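Local coordinates for phosphoinositide 3-kinase adapter protein 1 (Homo sapiens, PDB 5FOR), which links B-cell receptor and Toll-like receptor signalling to phosphoinositide 3-kinase as an adapter, here represented by its TIR domain, at residues L10-P15 with R62-L67; T26-S31 with T129-V134; R94-L99 with Q119-D124. One frame throughout, in Å; residues are numbered along the deposited sequence.

Contact 1 (L10-P15 with R62-L67)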
loop_
_atom_site.group_PDB
_atom_site.type_symbol
_atom_site.label_atom_id
_atom_site.label_comp_id
_atom_site.label_asym_id
_atom_site.label_seq_id
_atom_site.Cartn_x
_atom_site.Cartn_y
_atom_site.Cartn_z
ATOM N N LEU A 10 0.169 5.988 -3.743
ATOM C CA LEU A 10 1.074 4.949 -4.194
ATOM C C LEU A 10 0.583 3.554 -3.769
ATOM O O LEU A 10 0.470 3.269 -2.578
ATOM C CB LEU A 10 2.487 5.196 -3.657
ATOM C CG LEU A 10 3.480 4.086 -4.051
ATOM C CD1 LEU A 10 3.687 3.987 -5.582
ATOM C CD2 LEU A 10 4.796 4.296 -3.353
ATOM N N ILE A 11 0.292 2.704 -4.752
ATOM C CA ILE A 11 -0.131 1.332 -4.501
ATOM C C ILE A 11 1.088 0.414 -4.553
ATOM O O ILE A 11 1.700 0.235 -5.607
ATOM C CB ILE A 11 -1.205 0.871 -5.491
ATOM C CG1 ILE A 11 -2.339 1.904 -5.586
ATOM C CG2 ILE A 11 -1.748 -0.523 -5.077
ATOM C CD1 ILE A 11 -3.406 1.578 -6.600
ATOM N N VAL A 12 1.446 -0.129 -3.393
ATOM C CA VAL A 12 2.546 -1.083 -3.234
ATOM C C VAL A 12 2.008 -2.517 -3.201
ATOM O O VAL A 12 1.152 -2.847 -2.387
ATOM C CB VAL A 12 3.337 -0.775 -1.958
ATOM C CG1 VAL A 12 4.567 -1.645 -1.869
ATOM C CG2 VAL A 12 3.699 0.692 -1.934
ATOM N N TYR A 13 2.485 -3.369 -4.093
ATOM C CA TYR A 13 1.943 -4.721 -4.182
ATOM C C TYR A 13 2.985 -5.713 -4.697
ATOM O O TYR A 13 4.042 -5.340 -5.181
ATOM C CB TYR A 13 0.707 -4.743 -5.094
ATOM C CG TYR A 13 1.059 -4.580 -6.552
ATOM C CD1 TYR A 13 1.583 -3.378 -7.033
ATOM C CD2 TYR A 13 0.903 -5.628 -7.438
ATOM C CE1 TYR A 13 1.930 -3.222 -8.367
ATOM C CE2 TYR A 13 1.242 -5.493 -8.763
ATOM C CZ TYR A 13 1.755 -4.277 -9.229
ATOM O OH TYR A 13 2.089 -4.138 -10.553
ATOM N N SER A 14 2.678 -6.991 -4.576
ATOM C CA SER A 14 3.503 -8.013 -5.178
ATOM C C SER A 14 2.726 -8.683 -6.299
ATOM O O SER A 14 1.499 -8.598 -6.340
ATOM C CB SER A 14 3.956 -9.027 -4.115
ATOM O OG SER A 14 4.987 -8.463 -3.330
ATOM N N PRO A 15 3.442 -9.352 -7.215
ATOM C CA PRO A 15 2.756 -9.952 -8.371
ATOM C C PRO A 15 1.584 -10.879 -8.049
ATOM O O PRO A 15 0.681 -10.951 -8.874
ATOM C CB PRO A 15 3.883 -10.710 -9.096
ATOM C CG PRO A 15 5.202 -9.992 -8.648
ATOM C CD PRO A 15 4.916 -9.508 -7.259
ATOM N N ARG A 62 2.209 10.960 -0.883
ATOM C CA ARG A 62 1.413 11.515 0.203
ATOM C C ARG A 62 0.691 10.393 0.948
ATOM O O ARG A 62 0.540 10.444 2.164
ATOM C CB ARG A 62 0.403 12.551 -0.321
ATOM C CG ARG A 62 -0.511 13.130 0.770
ATOM C CD ARG A 62 -0.852 14.610 0.549
ATOM N NE ARG A 62 -1.993 14.807 -0.345
ATOM C CZ ARG A 62 -1.899 15.199 -1.611
ATOM N NH1 ARG A 62 -0.711 15.442 -2.147
ATOM N NH2 ARG A 62 -2.996 15.358 -2.338
ATOM N N CYS A 63 0.273 9.369 0.213
ATOM C CA CYS A 63 -0.488 8.264 0.787
ATOM C C CYS A 63 -0.014 6.915 0.217
ATOM O O CYS A 63 0.348 6.814 -0.960
ATOM C CB CYS A 63 -1.969 8.517 0.531
ATOM S SG CYS A 63 -3.063 7.137 0.534
ATOM N N VAL A 64 0.045 5.887 1.066
ATOM C CA VAL A 64 0.468 4.581 0.587
ATOM C C VAL A 64 -0.661 3.608 0.803
ATOM O O VAL A 64 -1.292 3.595 1.857
ATOM C CB VAL A 64 1.760 4.072 1.262
ATOM C CG1 VAL A 64 2.115 2.706 0.713
ATOM C CG2 VAL A 64 2.902 4.999 0.978
ATOM N N VAL A 65 -0.920 2.805 -0.220
ATOM C CA VAL A 65 -1.885 1.736 -0.125
ATOM C C VAL A 65 -1.084 0.458 -0.243
ATOM O O VAL A 65 -0.434 0.225 -1.266
ATOM C CB VAL A 65 -2.981 1.834 -1.206
ATOM C CG1 VAL A 65 -3.965 0.667 -1.087
ATOM C CG2 VAL A 65 -3.718 3.192 -1.113
ATOM N N VAL A 66 -1.114 -0.347 0.818
ATOM C CA VAL A 66 -0.344 -1.599 0.881
ATOM C C VAL A 66 -1.232 -2.803 0.591
ATOM O O VAL A 66 -2.183 -3.087 1.350
ATOM C CB VAL A 66 0.347 -1.766 2.276
ATOM C CG1 VAL A 66 1.330 -2.909 2.245
ATOM C CG2 VAL A 66 1.039 -0.471 2.696
ATOM N N LEU A 67 -0.955 -3.520 -0.498
ATOM C CA LEU A 67 -1.742 -4.735 -0.736
ATOM C C LEU A 67 -1.056 -5.856 0.037
ATOM O O LEU A 67 0.015 -6.320 -0.335
ATOM C CB LEU A 67 -1.881 -5.062 -2.230
ATOM C CG LEU A 67 -2.472 -3.947 -3.114
ATOM C CD1 LEU A 67 -3.045 -4.489 -4.401
ATOM C CD2 LEU A 67 -3.528 -3.149 -2.389
HETATM O O HOH W 1 0.736 -7.577 -2.762
#
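The middle of the parallel sheet is formed where Leu10, Ile11 and Val12 of strand 9-13 pair with Val64, Val65 and Val66 of strand 63-68. Four backbone hydrogen bonds join the two: Leu10 N to Cys63 O, Val65 N to Leu10 O (2.8 Å), Val12 N to Val65 O, and Leu67 N to Val12 O (2.9 Å). Val65 thus gives its N-H to Leu10 and takes one from Val12. Strand 40-43 bonds to the other edge of strand 9-13, through Ile11 and Tyr13, which makes 9-13 an inner strand of the 2-1-3-4-5 order of the TIR fold. On the face of Leu10 and Val12, Val12 CG2 meets Val64 CG1 at 3.7 Å, the two side chains crossing obliquely. On the face of Ile11 and Val65, Ile11 CG2 lies 4.0 Å from Leu67 CG. Leu67 also lays CD1 against Tyr13 CB (3.8 Å), while helix 18-30 packs on it through Trp20 and Leu24. With CG between its backbone N and carbonyl carbon (chi1 72°), Tyr13 meets Leu67 through CB, and its ring leads away toward Glu18 and Cys21. Beyond the last direct bond, a water accepts from Ser14 N (2.7 Å) and donates to Leu67 O (2.8 Å).

Contact 2 (T26-S31 with T129-V134). With I3C (5-amino-2,4,6-triiodobenzene-1,3-dicarboxylic acid), chain C.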
loop_
_atom_site.group_PDB
_atom_site.type_symbol
_atom_site.label_atom_id
_atom_site.label_comp_id
_atom_site.label_asym_id
_atom_site.label_seq_id
_atom_site.Cartn_x
_atom_site.Cartn_y
_atom_site.Cartn_z
ATOM N N THR A 26 -8.247 1.345 -11.561
ATOM C CA THR A 26 -9.417 1.716 -12.361
ATOM C C THR A 26 -10.489 2.332 -11.478
ATOM O O THR A 26 -11.180 3.248 -11.886
ATOM C CB THR A 26 -10.060 0.527 -13.118
ATOM O OG1 THR A 26 -10.888 -0.224 -12.220
ATOM C CG2 THR A 26 -9.009 -0.371 -13.724
ATOM N N LEU A 27 -10.632 1.827 -10.267
ATOM C CA LEU A 27 -11.615 2.403 -9.380
ATOM C C LEU A 27 -11.244 3.843 -8.989
ATOM O O LEU A 27 -12.101 4.727 -8.960
ATOM C CB LEU A 27 -11.775 1.534 -8.140
ATOM C CG LEU A 27 -12.526 2.202 -7.009
ATOM C CD1 LEU A 27 -14.015 2.241 -7.417
ATOM C CD2 LEU A 27 -12.336 1.392 -5.717
ATOM N N PHE A 28 -9.963 4.067 -8.693
ATOM C CA PHE A 28 -9.495 5.366 -8.218
ATOM C C PHE A 28 -9.552 6.419 -9.315
ATOM O O PHE A 28 -9.769 7.576 -9.034
ATOM C CB PHE A 28 -8.065 5.277 -7.665
ATOM C CG PHE A 28 -7.974 4.558 -6.361
ATOM C CD1 PHE A 28 -9.115 4.360 -5.589
ATOM C CD2 PHE A 28 -6.758 4.052 -5.912
ATOM C CE1 PHE A 28 -9.053 3.661 -4.380
ATOM C CE2 PHE A 28 -6.679 3.363 -4.712
ATOM C CZ PHE A 28 -7.831 3.167 -3.942
ATOM N N LEU A 29 -9.348 6.001 -10.557
ATOM C CA LEU A 29 -9.436 6.876 -11.690
ATOM C C LEU A 29 -10.869 7.138 -12.107
ATOM O O LEU A 29 -11.145 8.069 -12.866
ATOM C CB LEU A 29 -8.655 6.285 -12.856
ATOM C CG LEU A 29 -7.168 6.130 -12.585
ATOM C CD1 LEU A 29 -6.534 5.384 -13.736
ATOM C CD2 LEU A 29 -6.503 7.508 -12.337
ATOM N N SER A 30 -11.778 6.307 -11.629
ATOM C CA SER A 30 -13.192 6.475 -11.916
ATOM C C SER A 30 -13.838 7.455 -10.958
ATOM O O SER A 30 -14.819 8.100 -11.305
ATOM C CB SER A 30 -13.920 5.136 -11.842
ATOM O OG SER A 30 -13.522 4.333 -12.924
ATOM N N SER A 31 -13.275 7.567 -9.762
ATOM C CA SER A 31 -13.925 8.260 -8.654
ATOM C C SER A 31 -13.570 9.737 -8.558
ATOM O O SER A 31 -12.408 10.116 -8.639
ATOM C CB SER A 31 -13.570 7.590 -7.323
ATOM O OG SER A 31 -14.127 8.316 -6.235
ATOM N N THR A 129 -16.174 2.190 0.286
ATOM C CA THR A 129 -15.263 2.088 1.428
ATOM C C THR A 129 -13.799 2.265 0.992
ATOM O O THR A 129 -13.040 2.987 1.632
ATOM C CB THR A 129 -15.462 0.757 2.151
ATOM O OG1 THR A 129 -16.829 0.674 2.582
ATOM C CG2 THR A 129 -14.502 0.611 3.354
ATOM N N TYR A 130 -13.426 1.655 -0.129
ATOM C CA TYR A 130 -12.055 1.759 -0.626
ATOM C C TYR A 130 -11.659 3.211 -0.899
ATOM O O TYR A 130 -10.600 3.677 -0.457
ATOM C CB TYR A 130 -11.884 0.936 -1.899
ATOM C CG TYR A 130 -12.075 -0.545 -1.727
ATOM C CD1 TYR A 130 -11.631 -1.194 -0.583
ATOM C CD2 TYR A 130 -12.683 -1.300 -2.709
ATOM C CE1 TYR A 130 -11.801 -2.569 -0.412
ATOM C CE2 TYR A 130 -12.868 -2.675 -2.552
ATOM C CZ TYR A 130 -12.416 -3.306 -1.398
ATOM O OH TYR A 130 -12.564 -4.669 -1.235
ATOM N N VAL A 131 -12.529 3.926 -1.615
ATOM C CA VAL A 131 -12.259 5.307 -1.993
ATOM C C VAL A 131 -12.310 6.252 -0.790
ATOM O O VAL A 131 -11.468 7.148 -0.676
ATOM C CB VAL A 131 -13.246 5.795 -3.093
ATOM C CG1 VAL A 131 -13.032 5.030 -4.386
ATOM C CG2 VAL A 131 -14.669 5.664 -2.606
ATOM N N ALA A 132 -13.289 6.070 0.096
ATOM C CA ALA A 132 -13.359 6.874 1.324
ATOM C C ALA A 132 -12.069 6.738 2.121
ATOM O O ALA A 132 -11.620 7.715 2.717
ATOM C CB ALA A 132 -14.560 6.489 2.181
ATOM N N ALA A 133 -11.452 5.550 2.101
ATOM C CA ALA A 133 -10.209 5.368 2.843
ATOM C C ALA A 133 -9.057 6.156 2.216
ATOM O O ALA A 133 -8.364 6.885 2.931
ATOM C CB ALA A 133 -9.829 3.874 2.984
ATOM N N VAL A 134 -8.839 6.057 0.900
ATOM C CA VAL A 134 -7.748 6.873 0.343
ATOM C C VAL A 134 -8.119 8.364 0.295
ATOM O O VAL A 134 -7.240 9.215 0.318
ATOM C CB VAL A 134 -7.288 6.378 -1.027
ATOM C CG1 VAL A 134 -7.224 4.881 -1.020
ATOM C CG2 VAL A 134 -8.224 6.873 -2.125
HETATM I I3 I3C C . -18.080 10.711 -5.540
HETATM I I2 I3C C . -17.721 7.068 -10.522
HETATM I I1 I3C C . -16.407 4.535 -5.366
HETATM O O8 I3C C . -16.413 8.818 -3.547
HETATM O O9 I3C C . -17.610 7.005 -3.279
HETATM C C10 I3C C . -16.892 4.961 -8.286
HETATM N N13 I3C C . -18.237 9.819 -8.802
HETATM C C1 I3C C . -17.239 7.695 -5.532
HETATM C C6 I3C C . -17.668 8.855 -6.395
HETATM C C5 I3C C . -17.823 8.717 -7.877
HETATM C C4 I3C C . -17.558 7.408 -8.479
HETATM C C3 I3C C . -17.130 6.280 -7.647
HETATM C C2 I3C C . -16.982 6.379 -6.196
HETATM C C7 I3C C . -17.086 7.855 -4.032
HETATM O O11 I3C C . -17.826 4.133 -8.231
HETATM O O12 I3C C . -15.799 4.722 -8.830
#
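Helix segments 26-30 and 129-134 cross at -71° with their axes 10.4 Å apart, and the contact between Leu27, Phe28 and Ser31 on one side and Tyr130, Val131 and Val134 on the other is made by side chains, with no hydrogen bond from one segment to the other. Phe28 and Val134 reach toward each other tip to tip. Val134 CG1 comes to 3.4 Å from Phe28 CZ, and Val134 CG2 lies over one face of the ring in a CH-pi contact, 4.3 Å from the centroid and displaced toward the rim. Val131 CG1 meets the same ring differently, at its edge beside CD1. Val131 CG1 is also 3.9 Å from Leu27 CG, so one methyl touches both the leucine and the phenylalanine. Leu27 CG is anti to the backbone N (chi1 166°), and the branches beyond it divide: CD2 packs on Tyr130 CB at 3.9 Å, crossing the tyrosine side chain at about a right angle, while CD1 turns to the bound triiodobenzene compound. Tyr130 leads away from Leu27 and ends in a hydrogen bond from its OH to Thr122 O. The ligand lies across Ser31, whose OG is 3.3 Å from ring carbon C1. Val131 CG2 is 3.3 Å from carboxylate atom O9, and Ser30 O is 3.2 Å from iodine I2. With Arg32, Gln33 and Pro127, four residues here, Leu27, Ser30, Ser31 and Val131, line this ligand pocket, at a junction where the first and last helices of the TIR domain pack together beside its parallel sheet.

Contact 3 (R94-L99 with Q119-D124)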
loop_
_atom_site.group_PDB
_atom_site.type_symbol
_atom_site.label_atom_id
_atom_site.label_comp_id
_atom_site.label_asym_id
_atom_site.label_seq_id
_atom_site.Cartn_x
_atom_site.Cartn_y
_atom_site.Cartn_z
ATOM N N ARG A 94 -1.537 8.161 7.132
ATOM C CA ARG A 94 -1.343 8.173 5.691
ATOM C C ARG A 94 -1.266 6.772 5.063
ATOM O O ARG A 94 -1.006 6.665 3.851
ATOM C CB ARG A 94 -0.062 8.939 5.346
ATOM C CG ARG A 94 -0.013 10.337 5.901
ATOM C CD ARG A 94 -1.010 11.226 5.197
ATOM N NE ARG A 94 -0.916 12.598 5.678
ATOM C CZ ARG A 94 -1.803 13.547 5.400
ATOM N NH1 ARG A 94 -2.840 13.273 4.613
ATOM N NH2 ARG A 94 -1.659 14.757 5.918
ATOM N N VAL A 95 -1.458 5.712 5.858
ATOM C CA VAL A 95 -1.273 4.356 5.345
ATOM C C VAL A 95 -2.555 3.540 5.332
ATOM O O VAL A 95 -3.303 3.491 6.313
ATOM C CB VAL A 95 -0.192 3.577 6.124
ATOM C CG1 VAL A 95 0.077 2.166 5.455
ATOM C CG2 VAL A 95 1.049 4.383 6.215
ATOM N N VAL A 96 -2.787 2.879 4.204
ATOM C CA VAL A 96 -3.938 2.014 4.044
ATOM C C VAL A 96 -3.470 0.632 3.671
ATOM O O VAL A 96 -2.561 0.464 2.848
ATOM C CB VAL A 96 -4.921 2.575 2.990
ATOM C CG1 VAL A 96 -6.167 1.678 2.876
ATOM C CG2 VAL A 96 -5.329 3.970 3.402
ATOM N N ARG A 97 -4.074 -0.376 4.282
ATOM C CA ARG A 97 -3.707 -1.732 3.892
ATOM C C ARG A 97 -4.934 -2.463 3.430
ATOM O O ARG A 97 -6.038 -2.289 3.980
ATOM C CB ARG A 97 -2.993 -2.489 5.021
ATOM C CG ARG A 97 -3.845 -2.901 6.230
ATOM C CD ARG A 97 -3.016 -3.788 7.180
ATOM N NE ARG A 97 -3.703 -3.948 8.448
ATOM C CZ ARG A 97 -3.489 -3.213 9.534
ATOM N NH1 ARG A 97 -2.540 -2.290 9.547
ATOM N NH2 ARG A 97 -4.222 -3.426 10.619
ATOM N N LEU A 98 -4.749 -3.243 2.373
ATOM C CA LEU A 98 -5.788 -4.144 1.925
ATOM C C LEU A 98 -5.340 -5.577 2.181
ATOM O O LEU A 98 -4.277 -5.995 1.731
ATOM C CB LEU A 98 -6.108 -3.942 0.446
ATOM C CG LEU A 98 -7.068 -5.041 -0.024
ATOM C CD1 LEU A 98 -8.436 -4.694 0.474
ATOM C CD2 LEU A 98 -7.069 -5.212 -1.521
ATOM N N LEU A 99 -6.151 -6.322 2.911
ATOM C CA LEU A 99 -5.840 -7.721 3.210
ATOM C C LEU A 99 -6.150 -8.600 2.027
ATOM O O LEU A 99 -7.317 -8.835 1.732
ATOM C CB LEU A 99 -6.638 -8.211 4.420
ATOM C CG LEU A 99 -6.432 -7.410 5.702
ATOM C CD1 LEU A 99 -7.258 -7.986 6.847
ATOM C CD2 LEU A 99 -4.976 -7.407 6.056
ATOM N N GLN A 119 -5.522 2.396 8.588
ATOM C CA GLN A 119 -6.754 2.040 7.937
ATOM C C GLN A 119 -6.661 0.684 7.243
ATOM O O GLN A 119 -5.764 0.435 6.430
ATOM C CB GLN A 119 -7.024 3.250 7.070
ATOM C CG GLN A 119 -8.137 3.536 6.151
ATOM C CD GLN A 119 -8.604 4.958 6.309
ATOM O OE1 GLN A 119 -8.881 5.654 5.355
ATOM N NE2 GLN A 119 -9.129 5.171 7.452
ATOM N N GLU A 120 -7.566 -0.220 7.624
ATOM C CA GLU A 120 -7.551 -1.576 7.071
ATOM C C GLU A 120 -8.745 -1.873 6.169
ATOM O O GLU A 120 -9.880 -1.557 6.496
ATOM C CB GLU A 120 -7.495 -2.628 8.190
ATOM C CG GLU A 120 -7.285 -4.069 7.684
ATOM C CD GLU A 120 -7.072 -5.087 8.834
ATOM O OE1 GLU A 120 -5.905 -5.308 9.268
ATOM O OE2 GLU A 120 -8.080 -5.658 9.312
ATOM N N LEU A 121 -8.484 -2.508 5.038
ATOM C CA LEU A 121 -9.574 -2.909 4.157
ATOM C C LEU A 121 -9.563 -4.402 3.858
ATOM O O LEU A 121 -8.521 -5.073 3.888
ATOM C CB LEU A 121 -9.509 -2.138 2.834
ATOM C CG LEU A 121 -9.456 -0.620 2.933
ATOM C CD1 LEU A 121 -9.064 -0.056 1.581
ATOM C CD2 LEU A 121 -10.809 -0.109 3.343
ATOM N N THR A 122 -10.734 -4.899 3.517
ATOM C CA THR A 122 -10.879 -6.283 3.115
ATOM C C THR A 122 -11.356 -6.434 1.665
ATOM O O THR A 122 -11.815 -5.474 1.038
ATOM C CB THR A 122 -11.861 -6.999 4.046
ATOM O OG1 THR A 122 -13.187 -6.538 3.764
ATOM C CG2 THR A 122 -11.522 -6.685 5.500
ATOM N N CYS A 123 -11.231 -7.660 1.168
ATOM C CA CYS A 123 -11.677 -8.111 -0.148
ATOM C C CYS A 123 -13.177 -8.085 -0.354
ATOM O O CYS A 123 -13.637 -8.194 -1.491
ATOM C CB CYS A 123 -11.172 -9.538 -0.413
ATOM S SG CYS A 123 -9.370 -9.624 -0.739
ATOM N N ASP A 124 -13.942 -7.915 0.720
ATOM C CA ASP A 124 -15.398 -7.880 0.596
ATOM C C ASP A 124 -15.994 -6.524 0.966
ATOM O O ASP A 124 -17.186 -6.417 1.214
ATOM C CB ASP A 124 -16.018 -8.978 1.460
ATOM C CG ASP A 124 -15.534 -10.355 1.067
ATOM O OD1 ASP A 124 -16.047 -10.904 0.072
ATOM O OD2 ASP A 124 -14.620 -10.879 1.732
#
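Val96, Arg97 and Leu98 pair with Gln119, Glu120 and Leu121 where strand 95-99 meets strand 119-121, the outermost strand at this end of the parallel TIR sheet. Gln119 O accepts from Arg97 N, Arg97 O from Leu121 N (2.7 Å), and Leu121 O from Leu99 N at a nearly straight 176°; the bond from Gln119 N to Val95 O is weak. On the face of Arg97 and Glu120, the arginine, with CG between its backbone N and carbonyl carbon (chi1 71°) and the chain extended on to NE, grips the carboxylate side-on in a salt bridge, giving both NE (2.7 Å) and NH2 (2.9 Å) to the single oxygen OE1. That oxygen lies in the guanidinium plane, but the two groups are turned 69° apart: NE meets its anti lone pair, whereas NH2 comes from above the carboxylate plane. Arg97 NH1 is satisfied by Trp115 O, and Trp115 also makes a cation-pi contact with the arginine. A methionine in place of Arg97 would probably leave the Glu120 carboxylate without its positive mate, close to the like charge of Asp104, and Trp115 O without this donor. Glu120 OE2 lies 3.5 Å from Leu99 CD1. On the opposite face, Val96 CG1 touches Leu121 CD1, and Leu98 CD1 rests 3.6 Å from Leu121 CB. Past the paired strands, Cys123 SG approaches Leu99 O to 3.3 Å.

In the fold
Contacts 1 and 3 belong to one sheet, their centres 10 Å apart, and are joined where strands 63-68 and 95-99 run side by side: Val66 N lies 2.6 Å from Val96 O and Val66 O 2.8 Å from Leu98 N, both probable hydrogen bonds. Contact 2 packs against this sheet. It meets contact 1 where Val134 CG1 lies 3.9 Å from Val65 CG2, and contact 3 where Tyr130 CD1 lies 3.5 Å from Leu121 CD1. Along the chain, contact 3 is nested inside the loop that contact 2 closes. The triiodobenzene ligand touches contact 2; the side chains of Ile11 and Leu121 remain about 13 Å and 11 Å from it.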